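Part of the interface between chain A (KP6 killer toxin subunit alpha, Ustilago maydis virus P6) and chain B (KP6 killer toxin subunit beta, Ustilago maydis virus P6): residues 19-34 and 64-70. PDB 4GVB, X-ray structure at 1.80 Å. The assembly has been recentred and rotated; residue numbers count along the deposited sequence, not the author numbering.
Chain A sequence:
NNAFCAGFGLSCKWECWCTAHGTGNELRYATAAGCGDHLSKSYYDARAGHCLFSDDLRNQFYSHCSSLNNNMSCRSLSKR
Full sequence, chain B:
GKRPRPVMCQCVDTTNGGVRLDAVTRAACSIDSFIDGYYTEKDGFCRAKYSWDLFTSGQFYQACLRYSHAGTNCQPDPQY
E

Chain A, residues 19-34: TAHGTGNELRYATAAG
Chain B, residues 64-70: CLRYSHA

This is a contact of aromatic, cationic and apolar packing, bridged by waters and without a direct hydrogen bond between the stretches. Chain A runs from a turn, closed by A:Gly24 N to A:Ala20 O (2.8 Å), into a helix at 28-33, with A:Leu27 at the N-cap position; chain B comes out of a helix that begins before B:Cys64 and is extended by B:Ser68. CA atoms pair A:Ala20 with B:His69 (5.1 Å), A:Ala30 with B:Tyr67 (4.9 Å) and A:Tyr29 with B:Arg66 (5.7 Å); no single direction relates them.

A:Tyr29 (chi1 m, chi2 -87°) offers an electron-rich face on which the B:Arg66 guanidinium lies flat, CZ 3.7 Å from the ring centroid, a cation-pi stack. A:Tyr29 CB lies over one face of the B:Tyr67 ring (chi1 m), 3.9 Å from B:Tyr67 CE1; small A:Ala30 brings its CB within 3.8 Å of B:Tyr67 O. The branched apolar side chain of A:Leu27 (m, t), its CB pointing toward chain B, packs on the backbone there, with A:Leu27 CD2 3.7 Å from B:Leu65 O and CD1 4.1 Å from B:Ser68 CA.

At the turn, B:His69 (chi1 t) points its ring edge toward the face of A:His21 (chi1 p), planes at 69°, with its CB also over that face.

Water joins the two backbones at two points: one accepts from A:His21 N (3.0 Å) and B:His69 N (2.9 Å); another accepts from A:Tyr29 N (3.0 Å) and donates to B:Arg66 O (2.7 Å). A third water links A:Tyr29 O (2.6 Å) to the B:Tyr67 side chain at OH (3.0 Å).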

# COMPACT_ATOMS: atom_id res chain seq x y z
N THR A 19 -8.97 -3.19 -2.42
CA THR A 19 -9.16 -4.63 -2.30
C THR A 19 -8.10 -5.43 -3.05
O THR A 19 -7.71 -5.06 -4.15
CB THR A 19 -10.56 -5.08 -2.77
OG1 THR A 19 -10.74 -4.75 -4.15
CG2 THR A 19 -11.64 -4.39 -1.94
N ALA A 20 -7.63 -6.50 -2.44
CA ALA A 20 -6.67 -7.39 -3.10
C ALA A 20 -7.34 -8.05 -4.28
O ALA A 20 -8.46 -8.55 -4.17
CB ALA A 20 -6.18 -8.41 -2.13
N HIS A 21 -6.68 -8.06 -5.43
CA HIS A 21 -7.24 -8.76 -6.58
C HIS A 21 -7.37 -10.26 -6.24
O HIS A 21 -6.65 -10.78 -5.39
CB HIS A 21 -6.44 -8.50 -7.86
CG HIS A 21 -5.14 -9.25 -7.93
ND1 HIS A 21 -3.95 -8.64 -8.25
CD2 HIS A 21 -4.86 -10.57 -7.76
CE1 HIS A 21 -2.98 -9.55 -8.27
NE2 HIS A 21 -3.51 -10.72 -7.97
N GLY A 22 -8.30 -10.95 -6.89
CA GLY A 22 -8.54 -12.35 -6.61
C GLY A 22 -9.29 -12.60 -5.31
O GLY A 22 -10.47 -12.94 -5.32
N THR A 23 -8.61 -12.42 -4.18
CA THR A 23 -9.21 -12.65 -2.87
C THR A 23 -10.31 -11.64 -2.52
O THR A 23 -11.24 -11.97 -1.79
CB THR A 23 -8.16 -12.60 -1.74
OG1 THR A 23 -7.41 -11.39 -1.84
CG2 THR A 23 -7.22 -13.78 -1.82
N GLY A 24 -10.18 -10.42 -3.03
CA GLY A 24 -11.11 -9.36 -2.70
C GLY A 24 -10.96 -8.93 -1.26
O GLY A 24 -11.76 -8.15 -0.74
N ASN A 25 -9.94 -9.45 -0.59
CA ASN A 25 -9.67 -9.05 0.78
C ASN A 25 -9.44 -7.55 0.88
O ASN A 25 -8.82 -6.94 -0.01
CB ASN A 25 -8.48 -9.82 1.35
CG ASN A 25 -8.75 -11.32 1.50
OD1 ASN A 25 -9.80 -11.82 1.08
ND2 ASN A 25 -7.80 -12.03 2.10
N GLU A 26 -9.93 -6.95 1.96
CA GLU A 26 -9.71 -5.53 2.20
C GLU A 26 -8.25 -5.29 2.60
O GLU A 26 -7.65 -6.08 3.32
CB GLU A 26 -10.66 -5.03 3.30
CG GLU A 26 -12.12 -5.27 2.98
CD GLU A 26 -13.06 -4.49 3.90
OE1 GLU A 26 -12.57 -3.68 4.71
OE2 GLU A 26 -14.29 -4.71 3.81
N LEU A 27 -7.67 -4.19 2.11
CA LEU A 27 -6.28 -3.87 2.44
C LEU A 27 -6.17 -2.52 3.14
O LEU A 27 -5.95 -1.49 2.50
CB LEU A 27 -5.42 -3.89 1.18
CG LEU A 27 -5.41 -5.25 0.47
CD1 LEU A 27 -5.01 -5.11 -1.00
CD2 LEU A 27 -4.49 -6.20 1.22
N ARG A 28 -6.30 -2.55 4.47
CA ARG A 28 -6.40 -1.33 5.26
C ARG A 28 -5.17 -0.43 5.14
O ARG A 28 -5.30 0.79 5.10
CB ARG A 28 -6.71 -1.64 6.73
CG ARG A 28 -5.56 -2.19 7.55
CD ARG A 28 -5.96 -2.29 9.02
NE ARG A 28 -7.26 -2.95 9.18
CZ ARG A 28 -8.37 -2.33 9.57
NH1 ARG A 28 -8.35 -1.03 9.85
NH2 ARG A 28 -9.51 -3.01 9.68
N TYR A 29 -3.98 -1.03 5.07
CA TYR A 29 -2.75 -0.25 4.93
C TYR A 29 -2.72 0.53 3.62
O TYR A 29 -2.21 1.65 3.56
CB TYR A 29 -1.52 -1.14 5.01
CG TYR A 29 -1.18 -1.57 6.42
CD1 TYR A 29 -0.37 -0.79 7.22
CD2 TYR A 29 -1.66 -2.76 6.94
CE1 TYR A 29 -0.05 -1.18 8.51
CE2 TYR A 29 -1.35 -3.17 8.23
CZ TYR A 29 -0.54 -2.37 9.01
OH TYR A 29 -0.22 -2.77 10.30
N ALA A 30 -3.26 -0.06 2.56
CA ALA A 30 -3.31 0.59 1.26
C ALA A 30 -4.38 1.69 1.28
O ALA A 30 -4.18 2.79 0.76
CB ALA A 30 -3.61 -0.41 0.18
N THR A 31 -5.52 1.38 1.88
CA THR A 31 -6.58 2.38 2.05
C THR A 31 -6.10 3.55 2.86
O THR A 31 -6.28 4.69 2.45
CB THR A 31 -7.83 1.79 2.75
OG1 THR A 31 -8.37 0.73 1.96
CG2 THR A 31 -8.91 2.88 2.90
N ALA A 32 -5.50 3.27 4.02
CA ALA A 32 -4.97 4.32 4.89
C ALA A 32 -4.05 5.27 4.14
O ALA A 32 -4.13 6.47 4.34
CB ALA A 32 -4.24 3.72 6.07
N ALA A 33 -3.16 4.71 3.32
CA ALA A 33 -2.18 5.52 2.58
C ALA A 33 -2.81 6.45 1.55
O ALA A 33 -2.15 7.38 1.06
CB ALA A 33 -1.14 4.60 1.91
N GLY A 34 -4.06 6.17 1.21
CA GLY A 34 -4.83 6.98 0.28
C GLY A 34 -5.92 7.80 0.95
O GLY A 34 -6.81 8.30 0.28
N CYS B 64 4.90 -6.30 1.85
CA CYS B 64 4.29 -6.36 0.53
C CYS B 64 2.80 -6.69 0.63
O CYS B 64 1.98 -6.07 -0.02
CB CYS B 64 4.99 -7.39 -0.36
SG CYS B 64 6.70 -6.97 -0.79
N LEU B 65 2.47 -7.68 1.46
CA LEU B 65 1.11 -8.17 1.56
C LEU B 65 0.16 -7.17 2.22
O LEU B 65 -1.05 -7.26 2.05
CB LEU B 65 1.07 -9.50 2.31
CG LEU B 65 1.29 -10.76 1.48
CD1 LEU B 65 1.15 -11.98 2.38
CD2 LEU B 65 0.29 -10.84 0.32
N ARG B 66 0.71 -6.22 2.96
CA ARG B 66 -0.11 -5.15 3.52
C ARG B 66 -0.60 -4.19 2.45
O ARG B 66 -1.60 -3.48 2.64
CB ARG B 66 0.66 -4.41 4.61
CG ARG B 66 0.56 -5.10 5.96
CD ARG B 66 1.91 -5.20 6.62
NE ARG B 66 2.36 -3.90 7.11
CZ ARG B 66 2.41 -3.59 8.40
NH1 ARG B 66 2.05 -4.47 9.32
NH2 ARG B 66 2.84 -2.39 8.77
N TYR B 67 0.08 -4.17 1.30
CA TYR B 67 -0.24 -3.16 0.29
C TYR B 67 -0.87 -3.68 -0.99
O TYR B 67 -1.50 -2.92 -1.72
CB TYR B 67 0.98 -2.26 -0.01
CG TYR B 67 1.29 -1.36 1.16
CD1 TYR B 67 0.57 -0.17 1.35
CD2 TYR B 67 2.26 -1.69 2.09
CE1 TYR B 67 0.83 0.64 2.42
CE2 TYR B 67 2.51 -0.88 3.17
CZ TYR B 67 1.79 0.29 3.33
OH TYR B 67 2.05 1.10 4.40
N SER B 68 -0.72 -4.98 -1.26
CA SER B 68 -1.23 -5.57 -2.49
C SER B 68 -1.29 -7.08 -2.38
O SER B 68 -0.69 -7.67 -1.48
CB SER B 68 -0.32 -5.17 -3.66
OG SER B 68 -0.94 -5.44 -4.92
N HIS B 69 -2.01 -7.73 -3.29
CA HIS B 69 -1.93 -9.18 -3.33
C HIS B 69 -0.63 -9.54 -4.04
O HIS B 69 -0.61 -9.78 -5.26
CB HIS B 69 -3.10 -9.83 -4.06
CG HIS B 69 -3.08 -11.33 -3.98
ND1 HIS B 69 -3.27 -12.02 -2.80
CD2 HIS B 69 -2.87 -12.27 -4.93
CE1 HIS B 69 -3.19 -13.31 -3.03
NE2 HIS B 69 -2.94 -13.50 -4.31
N ALA B 70 0.45 -9.54 -3.28
CA ALA B 70 1.77 -9.65 -3.87
C ALA B 70 2.62 -10.72 -3.19
O ALA B 70 2.38 -11.09 -2.03
CB ALA B 70 2.49 -8.31 -3.82
O HOH W 1 -4.00 -6.79 -5.24
O HOH W 2 -3.58 -3.91 4.38
O HOH W 3 -0.47 2.62 5.19